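Local coordinates for intergenic-region protein (Escherichia coli CFT073, PDB 2WJ9), which probably inhibits restriction enzymes of the host cell, protecting incoming DNA from cleavage, at residues T72-V77 with A103-E108; F78-R83 with C140-S145; V118-N121 with N126-E129. All blocks are in the same frame, centred on the assembly; numbering follows the deposited sequence. Where two conformers were deposited one is given.

In the fold
Contacts 1 and 2 share helix 73-84. Contact 1 packs the first part of that helix on strand 103-107, and contact 2 packs its later part on helix 132-151. Contact 1 is buried and mostly apolar, with a methionine as its main piece. Contact 2 is partly buried and rests on ring packing. Both reach one sulfate, through Arg76 in contact 1 and Arg83 in contact 2. The two touch directly, since Tyr144 OH reaches Ala103 O and Thr143 OG1 lies beside Val77. Contact 3 lies farther out, about 17 Å from the chain centre to its own centre. It is a hairpin held by backbone hydrogen bonds, and it meets contact 2 through Leu119 on Met81.

Contact 1: T72-V77 with A103-E108; sequences TLEPRV and AFMAPE. With SO4 (sulfate ion), chain H.
Helix 73-84 packs on an outer strand of the three-stranded antiparallel sheet, where Met105 of strand 103-107 reaches across to Glu74 and Val77. Met105 carries the contact. Its CG sits between the backbone N and the carbonyl carbon (chi1 66°), and the chain bends only at its last torsion. CG lies 4.1 Å from Val77 CG1, and SD passes beside CB and CG1 of the same valine. The two side chains run past each other in opposite directions. Beyond the sulfur, Met105 crosses Glu74 at about a right angle. SD is 3.9 Å from Glu74 CG, and the methyl CE is 3.7 Å from Glu74 CD. This helix-on-sheet packing is completed by Trp60, Trp93 and Leu95, which also touch Met105. Trp60 NE1 hydrogen-bonds Glu74 OE2, so the carboxylate keeps a polar partner although a methyl group lies against it. Val77 also touches Thr143 of helix 132-151. On the same helix as Val77, Arg76 NE donates to Thr72 OG1 at 2.8 Å, four residues earlier, with the hydroxyl tilted 20° from the guanidinium plane. Thr72 OG1 is also bonded to Gln69 O. Arg76 NH1 donates to O3 of the sulfate at 3.1 Å, a fairly straight bond (157°). The sulfate probably comes from the crystallisation liquor and is also bonded to Arg83.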
loop_
_atom_site.group_PDB
_atom_site.type_symbol
_atom_site.label_atom_id
_atom_site.label_comp_id
_atom_site.label_asym_id
_atom_site.label_seq_id
_atom_site.Cartn_x
_atom_site.Cartn_y
_atom_site.Cartn_z
ATOM N N THR B 72 20.611 2.774 -7.648
ATOM C CA THR B 72 20.208 2.706 -9.064
ATOM C C THR B 72 18.781 3.202 -9.334
ATOM O O THR B 72 18.376 3.330 -10.501
ATOM C CB THR B 72 20.309 1.254 -9.629
ATOM O OG1 THR B 72 19.216 0.458 -9.144
ATOM C CG2 THR B 72 21.632 0.609 -9.262
ATOM N N LEU B 73 18.006 3.470 -8.292
ATOM C CA LEU B 73 16.587 3.817 -8.491
ATOM C C LEU B 73 16.413 5.099 -9.336
ATOM O O LEU B 73 15.567 5.142 -10.244
ATOM C CB LEU B 73 15.839 3.906 -7.152
ATOM C CG LEU B 73 15.596 2.563 -6.445
ATOM C CD1 LEU B 73 15.103 2.770 -4.999
ATOM C CD2 LEU B 73 14.630 1.693 -7.233
ATOM N N GLU B 74 17.197 6.139 -9.046
ATOM C CA GLU B 74 17.083 7.388 -9.805
ATOM C C GLU B 74 17.359 7.172 -11.318
ATOM O O GLU B 74 16.536 7.556 -12.147
ATOM C CB GLU B 74 17.919 8.529 -9.185
ATOM C CG GLU B 74 17.965 9.788 -10.059
ATOM C CD GLU B 74 18.419 11.052 -9.330
ATOM O OE1 GLU B 74 19.084 11.887 -9.978
ATOM O OE2 GLU B 74 18.122 11.228 -8.126
ATOM N N PRO B 75 18.507 6.564 -11.688
ATOM C CA PRO B 75 18.690 6.124 -13.082
ATOM C C PRO B 75 17.548 5.272 -13.672
ATOM O O PRO B 75 17.226 5.411 -14.866
ATOM C CB PRO B 75 19.976 5.294 -13.014
ATOM C CG PRO B 75 20.722 5.867 -11.900
ATOM C CD PRO B 75 19.728 6.336 -10.892
ATOM N N ARG B 76 16.966 4.383 -12.878
ATOM C CA ARG B 76 15.861 3.537 -13.367
ATOM C C ARG B 76 14.589 4.350 -13.678
ATOM O O ARG B 76 13.893 4.067 -14.657
ATOM C CB ARG B 76 15.555 2.392 -12.393
ATOM C CG ARG B 76 16.603 1.283 -12.413
ATOM C CD ARG B 76 16.318 0.190 -11.384
ATOM N NE ARG B 76 17.510 -0.589 -11.079
ATOM C CZ ARG B 76 18.058 -1.499 -11.875
ATOM N NH1 ARG B 76 17.545 -1.767 -13.077
ATOM N NH2 ARG B 76 19.150 -2.137 -11.473
ATOM N N VAL B 77 14.292 5.348 -12.840
ATOM C CA VAL B 77 13.154 6.254 -13.084
ATOM C C VAL B 77 13.344 7.006 -14.410
ATOM O O VAL B 77 12.435 7.058 -15.244
ATOM C CB VAL B 77 12.949 7.276 -11.942
ATOM C CG1 VAL B 77 11.845 8.266 -12.304
ATOM C CG2 VAL B 77 12.597 6.560 -10.617
ATOM N N ALA B 103 7.736 8.510 -0.948
ATOM C CA ALA B 103 8.692 9.463 -1.506
ATOM C C ALA B 103 8.809 9.215 -3.011
ATOM O O ALA B 103 8.609 8.083 -3.480
ATOM C CB ALA B 103 10.063 9.326 -0.817
ATOM N N PHE B 104 9.116 10.268 -3.761
ATOM C CA PHE B 104 9.228 10.162 -5.223
ATOM C C PHE B 104 10.025 11.323 -5.838
ATOM O O PHE B 104 10.503 12.218 -5.141
ATOM C CB PHE B 104 7.836 10.029 -5.863
ATOM C CG PHE B 104 6.976 11.258 -5.747
ATOM C CD1 PHE B 104 6.859 12.140 -6.805
ATOM C CD2 PHE B 104 6.267 11.525 -4.580
ATOM C CE1 PHE B 104 6.054 13.271 -6.716
ATOM C CE2 PHE B 104 5.459 12.658 -4.482
ATOM C CZ PHE B 104 5.350 13.527 -5.545
ATOM N N MET B 105 10.206 11.290 -7.150
ATOM C CA MET B 105 10.842 12.398 -7.860
ATOM C C MET B 105 10.007 12.770 -9.073
ATOM O O MET B 105 9.425 11.898 -9.716
ATOM C CB MET B 105 12.278 12.047 -8.279
ATOM C CG MET B 105 12.400 10.941 -9.313
ATOM S SD MET B 105 14.108 10.441 -9.684
ATOM C CE MET B 105 14.911 12.019 -9.774
ATOM N N ALA B 106 9.943 14.062 -9.369
ATOM C CA ALA B 106 9.161 14.558 -10.508
ATOM C C ALA B 106 9.560 15.985 -10.863
ATOM O O ALA B 106 10.193 16.671 -10.067
ATOM C CB ALA B 106 7.667 14.512 -10.162
ATOM N N PRO B 107 9.196 16.441 -12.069
ATOM C CA PRO B 107 9.147 17.891 -12.269
ATOM C C PRO B 107 8.075 18.570 -11.394
ATOM O O PRO B 107 7.159 17.913 -10.880
ATOM C CB PRO B 107 8.807 18.039 -13.761
ATOM C CG PRO B 107 9.138 16.708 -14.373
ATOM C CD PRO B 107 8.877 15.699 -13.296
ATOM N N GLU B 108 8.211 19.881 -11.238
ATOM C CA GLU B 108 7.320 20.700 -10.411
ATOM C C GLU B 108 5.850 20.598 -10.851
ATOM O O GLU B 108 5.576 20.490 -12.046
ATOM C CB GLU B 108 7.781 22.155 -10.532
ATOM C CG GLU B 108 7.187 23.132 -9.561
ATOM C CD GLU B 108 7.783 24.512 -9.760
ATOM O OE1 GLU B 108 8.548 24.968 -8.882
ATOM O OE2 GLU B 108 7.513 25.127 -10.815
HETATM S S SO4 H . 15.144 -1.681 -15.850
HETATM O O1 SO4 H . 13.732 -1.889 -16.182
HETATM O O2 SO4 H . 15.831 -1.091 -16.995
HETATM O O3 SO4 H . 15.144 -0.780 -14.683
HETATM O O4 SO4 H . 15.769 -2.980 -15.557
#

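Contact 2: F78-R83 with C140-S145; sequences FGWMDR and CLMTYS. With SO4 (sulfate ion), chain H.
Trp80 of helix 73-84 lies against Met142 and Thr143 of helix 132-151 through its indole. From CB the side chain leads to CG, which stands anti to the carbonyl carbon (chi1 -81°) and carries the ring toward the second helix. CD1 comes 3.2 Å from Thr143 OG1, a close approach oblique to the ring. That hydroxyl has its hydrogen bond to Ala139 O in its own helix. NE1 passes 3.9 Å from Thr143 CA. On the CD2 side, Met142 CB sits over one face, 4.1 Å from the centroid of the five-membered ring of Trp80, a CH-pi contact. At the far end of the indole, CZ3 lies 3.9 Å from Met142 CE, and SD stands obliquely to the six-membered ring in a Met-aromatic contact. Met142 was deposited in two conformers, so the CE and SD contacts are less certain. Arg83 points NH1 at the opposite face, 3.3 Å above the ring plane, with its guanidinium edge toward the ring rather than stacked flat. Arg83 NH2 donates to O2 of a sulfate at 2.9 Å, a bent bond (140°). The ion is probably from the crystallisation liquor, and Arg76 NH1 also binds it. Thr143 also touches Leu73 and Arg76, earlier on helix 73-84. Helix 132-151 rests on helices 154-168 and 173-180, through Cys140 and Leu141 on Leu163 and Met142 on Ile180, and Cys140 meets strand 103-107.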
loop_
_atom_site.group_PDB
_atom_site.type_symbol
_atom_site.label_atom_id
_atom_site.label_comp_id
_atom_site.label_asym_id
_atom_site.label_seq_id
_atom_site.Cartn_x
_atom_site.Cartn_y
_atom_site.Cartn_z
ATOM N N PHE B 78 14.529 7.577 -14.611
ATOM C CA PHE B 78 14.834 8.268 -15.874
ATOM C C PHE B 78 14.743 7.303 -17.066
ATOM O O PHE B 78 14.304 7.691 -18.151
ATOM C CB PHE B 78 16.214 8.946 -15.825
ATOM C CG PHE B 78 16.261 10.206 -14.976
ATOM C CD1 PHE B 78 15.304 11.207 -15.124
ATOM C CD2 PHE B 78 17.295 10.414 -14.069
ATOM C CE1 PHE B 78 15.364 12.379 -14.359
ATOM C CE2 PHE B 78 17.362 11.581 -13.300
ATOM C CZ PHE B 78 16.395 12.558 -13.436
ATOM N N GLY B 79 15.151 6.052 -16.856
ATOM C CA GLY B 79 15.031 5.008 -17.877
ATOM C C GLY B 79 13.582 4.774 -18.265
ATOM O O GLY B 79 13.253 4.748 -19.444
ATOM N N TRP B 80 12.709 4.606 -17.274
ATOM C CA TRP B 80 11.273 4.461 -17.559
ATOM C C TRP B 80 10.705 5.706 -18.263
ATOM O O TRP B 80 9.915 5.586 -19.197
ATOM C CB TRP B 80 10.467 4.125 -16.295
ATOM C CG TRP B 80 10.518 2.670 -15.939
ATOM C CD1 TRP B 80 11.210 2.101 -14.915
ATOM C CD2 TRP B 80 9.880 1.590 -16.640
ATOM N NE1 TRP B 80 11.028 0.736 -14.916
ATOM C CE2 TRP B 80 10.219 0.397 -15.966
ATOM C CE3 TRP B 80 9.040 1.522 -17.756
ATOM C CZ2 TRP B 80 9.748 -0.856 -16.373
ATOM C CZ3 TRP B 80 8.585 0.266 -18.177
ATOM C CH2 TRP B 80 8.936 -0.899 -17.479
ATOM N N MET B 81 11.129 6.892 -17.833
ATOM C CA MET B 81 10.629 8.140 -18.416
ATOM C C MET B 81 11.017 8.222 -19.904
ATOM O O MET B 81 10.211 8.650 -20.748
ATOM C CB MET B 81 11.156 9.335 -17.609
ATOM C CG MET B 81 10.459 10.661 -17.845
ATOM S SD MET B 81 8.697 10.674 -17.501
ATOM C CE MET B 81 8.057 10.662 -19.174
ATOM N N ASP B 82 12.231 7.783 -20.232
ATOM C CA ASP B 82 12.665 7.703 -21.635
ATOM C C ASP B 82 11.875 6.690 -22.458
ATOM O O ASP B 82 11.664 6.910 -23.646
ATOM C CB ASP B 82 14.145 7.334 -21.750
ATOM C CG ASP B 82 15.073 8.488 -21.434
ATOM O OD1 ASP B 82 14.627 9.654 -21.387
ATOM O OD2 ASP B 82 16.270 8.215 -21.247
ATOM N N ARG B 83 11.475 5.577 -21.849
ATOM C CA ARG B 83 10.642 4.587 -22.548
ATOM C C ARG B 83 9.245 5.133 -22.818
ATOM O O ARG B 83 8.682 4.907 -23.889
ATOM C CB ARG B 83 10.498 3.297 -21.742
ATOM C CG ARG B 83 11.673 2.371 -21.829
ATOM C CD ARG B 83 11.472 1.139 -20.948
ATOM N NE ARG B 83 12.778 0.590 -20.603
ATOM C CZ ARG B 83 13.348 0.634 -19.403
ATOM N NH1 ARG B 83 12.720 1.157 -18.352
ATOM N NH2 ARG B 83 14.565 0.122 -19.254
ATOM N N CYS B 140 7.826 6.739 -11.604
ATOM C CA CYS B 140 8.193 6.184 -10.299
ATOM C C CYS B 140 7.369 4.939 -9.917
ATOM O O CYS B 140 7.906 3.967 -9.368
ATOM C CB CYS B 140 8.090 7.258 -9.208
ATOM S SG CYS B 140 9.327 8.602 -9.327
ATOM N N LEU B 141 6.070 4.970 -10.190
ATOM C CA LEU B 141 5.228 3.787 -9.950
ATOM C C LEU B 141 5.734 2.547 -10.686
ATOM O O LEU B 141 5.820 1.468 -10.099
ATOM C CB LEU B 141 3.766 4.066 -10.305
ATOM C CG LEU B 141 3.048 5.019 -9.341
ATOM C CD1 LEU B 141 1.709 5.489 -9.923
ATOM C CD2 LEU B 141 2.858 4.356 -7.944
ATOM N N MET B 142 6.051 2.703 -11.970
ATOM C CA MET B 142 6.563 1.605 -12.797
ATOM C C MET B 142 7.893 1.092 -12.247
ATOM O O MET B 142 8.134 -0.122 -12.181
ATOM C CB MET B 142 6.763 2.084 -14.241
ATOM C CG MET B 142 5.489 2.532 -14.936
ATOM S SD MET B 142 4.313 1.188 -15.170
ATOM C CE MET B 142 5.030 0.287 -16.546
ATOM N N THR B 143 8.760 2.028 -11.860
ATOM C CA THR B 143 10.067 1.689 -11.274
ATOM C C THR B 143 9.907 0.861 -9.987
ATOM O O THR B 143 10.520 -0.199 -9.846
ATOM C CB THR B 143 10.882 2.965 -10.949
ATOM O OG1 THR B 143 11.056 3.728 -12.151
ATOM C CG2 THR B 143 12.256 2.600 -10.354
ATOM N N TYR B 144 9.073 1.341 -9.070
ATOM C CA TYR B 144 8.902 0.690 -7.762
ATOM C C TYR B 144 8.274 -0.710 -7.881
ATOM O O TYR B 144 8.699 -1.661 -7.211
ATOM C CB TYR B 144 8.067 1.559 -6.800
ATOM C CG TYR B 144 8.611 2.946 -6.439
ATOM C CD1 TYR B 144 9.887 3.372 -6.833
ATOM C CD2 TYR B 144 7.837 3.832 -5.659
ATOM C CE1 TYR B 144 10.366 4.653 -6.484
ATOM C CE2 TYR B 144 8.307 5.101 -5.319
ATOM C CZ TYR B 144 9.560 5.508 -5.735
ATOM O OH TYR B 144 10.041 6.757 -5.413
ATOM N N SER B 145 7.255 -0.835 -8.720
ATOM C CA SER B 145 6.569 -2.116 -8.897
ATOM C C SER B 145 7.495 -3.160 -9.530
ATOM O O SER B 145 7.553 -4.301 -9.078
ATOM C CB SER B 145 5.287 -1.945 -9.722
ATOM O OG SER B 145 5.512 -1.217 -10.920
HETATM S S SO4 H . 15.144 -1.681 -15.850
HETATM O O1 SO4 H . 13.732 -1.889 -16.182
HETATM O O2 SO4 H . 15.831 -1.091 -16.995
HETATM O O3 SO4 H . 15.144 -0.780 -14.683
HETATM O O4 SO4 H . 15.769 -2.980 -15.557
#

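Contact 3: V118-N121 with N126-E129; sequences VLFN and NRAE
Strands 118-121 and 126-129 run antiparallel at 160°, their axes 4.7 Å apart, as the two arms of a beta hairpin. In the hydrogen-bonded pair Leu119 and Ala128, Leu119 N donates to Ala128 O at 2.9 Å, almost straight, and Ala128 N returns a bond to Leu119 O at 3.0 Å. Nearer the turn, Asn121 N donates to Asn126 O at 3.1 Å, but the return bond is weak. Phe120 and Arg127 form a non-hydrogen-bonded pair. Arg127 CG lies 3.5 Å from Phe120 CD1, and the extended chain then lays a face of the guanidinium against CD1. Arg127 NH1 comes 3.4 Å from Phe120 CB. The cation-pi contact is off-centre, with the two planes 42° apart. Arg127 NH1 also forms a salt bridge with Glu86. Val118 and Glu129 lie on the same face. On the other face Leu119 packs on Met81 and Leu84 of helix 73-84 and on Ala135 of helix 132-151. Helix 173-180 is tied to the hairpin by Asn121 ND2 to Ile179 O, Asn126 ND2 to Arg178 O and Arg178 NE to Arg127 O. Along the outer edge of strand 117-121, Val118 and Phe120 make backbone hydrogen bonds with Glu86, just past helix 73-84, and Leu84 at its end.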
loop_
_atom_site.group_PDB
_atom_site.type_symbol
_atom_site.label_atom_id
_atom_site.label_comp_id
_atom_site.label_asym_id
_atom_site.label_seq_id
_atom_site.Cartn_x
_atom_site.Cartn_y
_atom_site.Cartn_z
ATOM N N VAL B 118 3.067 14.008 -23.779
ATOM C CA VAL B 118 2.400 12.805 -24.274
ATOM C C VAL B 118 3.277 11.580 -24.033
ATOM O O VAL B 118 4.444 11.556 -24.437
ATOM C CB VAL B 118 2.102 12.903 -25.782
ATOM C CG1 VAL B 118 1.385 11.639 -26.266
ATOM C CG2 VAL B 118 1.273 14.147 -26.082
ATOM N N LEU B 119 2.708 10.576 -23.366
ATOM C CA LEU B 119 3.406 9.331 -23.053
ATOM C C LEU B 119 2.754 8.167 -23.789
ATOM O O LEU B 119 1.560 8.209 -24.090
ATOM C CB LEU B 119 3.375 9.062 -21.543
ATOM C CG LEU B 119 4.334 9.875 -20.665
ATOM C CD1 LEU B 119 4.036 11.358 -20.726
ATOM C CD2 LEU B 119 4.274 9.377 -19.223
ATOM N N PHE B 120 3.547 7.137 -24.076
ATOM C CA PHE B 120 3.052 5.903 -24.693
ATOM C C PHE B 120 3.741 4.687 -24.078
ATOM O O PHE B 120 4.969 4.605 -24.062
ATOM C CB PHE B 120 3.281 5.908 -26.205
ATOM C CG PHE B 120 2.932 4.601 -26.878
ATOM C CD1 PHE B 120 1.606 4.212 -27.027
ATOM C CD2 PHE B 120 3.929 3.749 -27.337
ATOM C CE1 PHE B 120 1.275 3.002 -27.643
ATOM C CE2 PHE B 120 3.609 2.537 -27.950
ATOM C CZ PHE B 120 2.279 2.165 -28.100
ATOM N N ASN B 121 2.939 3.751 -23.578
ATOM C CA ASN B 121 3.438 2.499 -23.017
ATOM C C ASN B 121 3.182 1.344 -23.992
ATOM O O ASN B 121 2.040 0.951 -24.217
ATOM C CB ASN B 121 2.760 2.222 -21.674
ATOM C CG ASN B 121 3.359 1.024 -20.936
ATOM O OD1 ASN B 121 4.194 0.295 -21.468
ATOM N ND2 ASN B 121 2.923 0.823 -19.702
ATOM N N ASN B 126 -1.268 1.926 -24.703
ATOM C CA ASN B 126 -2.009 3.153 -24.367
ATOM C C ASN B 126 -1.189 4.434 -24.520
ATOM O O ASN B 126 -0.019 4.476 -24.148
ATOM C CB ASN B 126 -2.520 3.082 -22.926
ATOM C CG ASN B 126 -3.559 1.994 -22.716
ATOM O OD1 ASN B 126 -4.216 1.549 -23.661
ATOM N ND2 ASN B 126 -3.719 1.563 -21.469
ATOM N N ARG B 127 -1.818 5.466 -25.086
ATOM C CA ARG B 127 -1.276 6.828 -25.079
ATOM C C ARG B 127 -2.017 7.636 -24.013
ATOM O O ARG B 127 -3.192 7.388 -23.748
ATOM C CB ARG B 127 -1.424 7.515 -26.442
ATOM C CG ARG B 127 -0.538 6.950 -27.549
ATOM C CD ARG B 127 -0.406 7.916 -28.731
ATOM N NE ARG B 127 0.057 7.262 -29.958
ATOM C CZ ARG B 127 1.309 6.863 -30.199
ATOM N NH1 ARG B 127 2.271 7.021 -29.294
ATOM N NH2 ARG B 127 1.605 6.288 -31.359
ATOM N N ALA B 128 -1.329 8.597 -23.405
ATOM C CA ALA B 128 -1.946 9.479 -22.419
ATOM C C ALA B 128 -1.226 10.819 -22.356
ATOM O O ALA B 128 0.001 10.875 -22.414
ATOM C CB ALA B 128 -1.960 8.822 -21.045
ATOM N N GLU B 129 -2.013 11.886 -22.237
ATOM C CA GLU B 129 -1.507 13.249 -22.126
ATOM C C GLU B 129 -1.620 13.701 -20.666
ATOM O O GLU B 129 -2.663 13.528 -20.046
ATOM C CB GLU B 129 -2.308 14.170 -23.043
ATOM C CG GLU B 129 -1.689 15.536 -23.271
ATOM C CD GLU B 129 -2.366 16.315 -24.385
ATOM O OE1 GLU B 129 -3.276 15.768 -25.059
ATOM O OE2 GLU B 129 -1.993 17.490 -24.587
#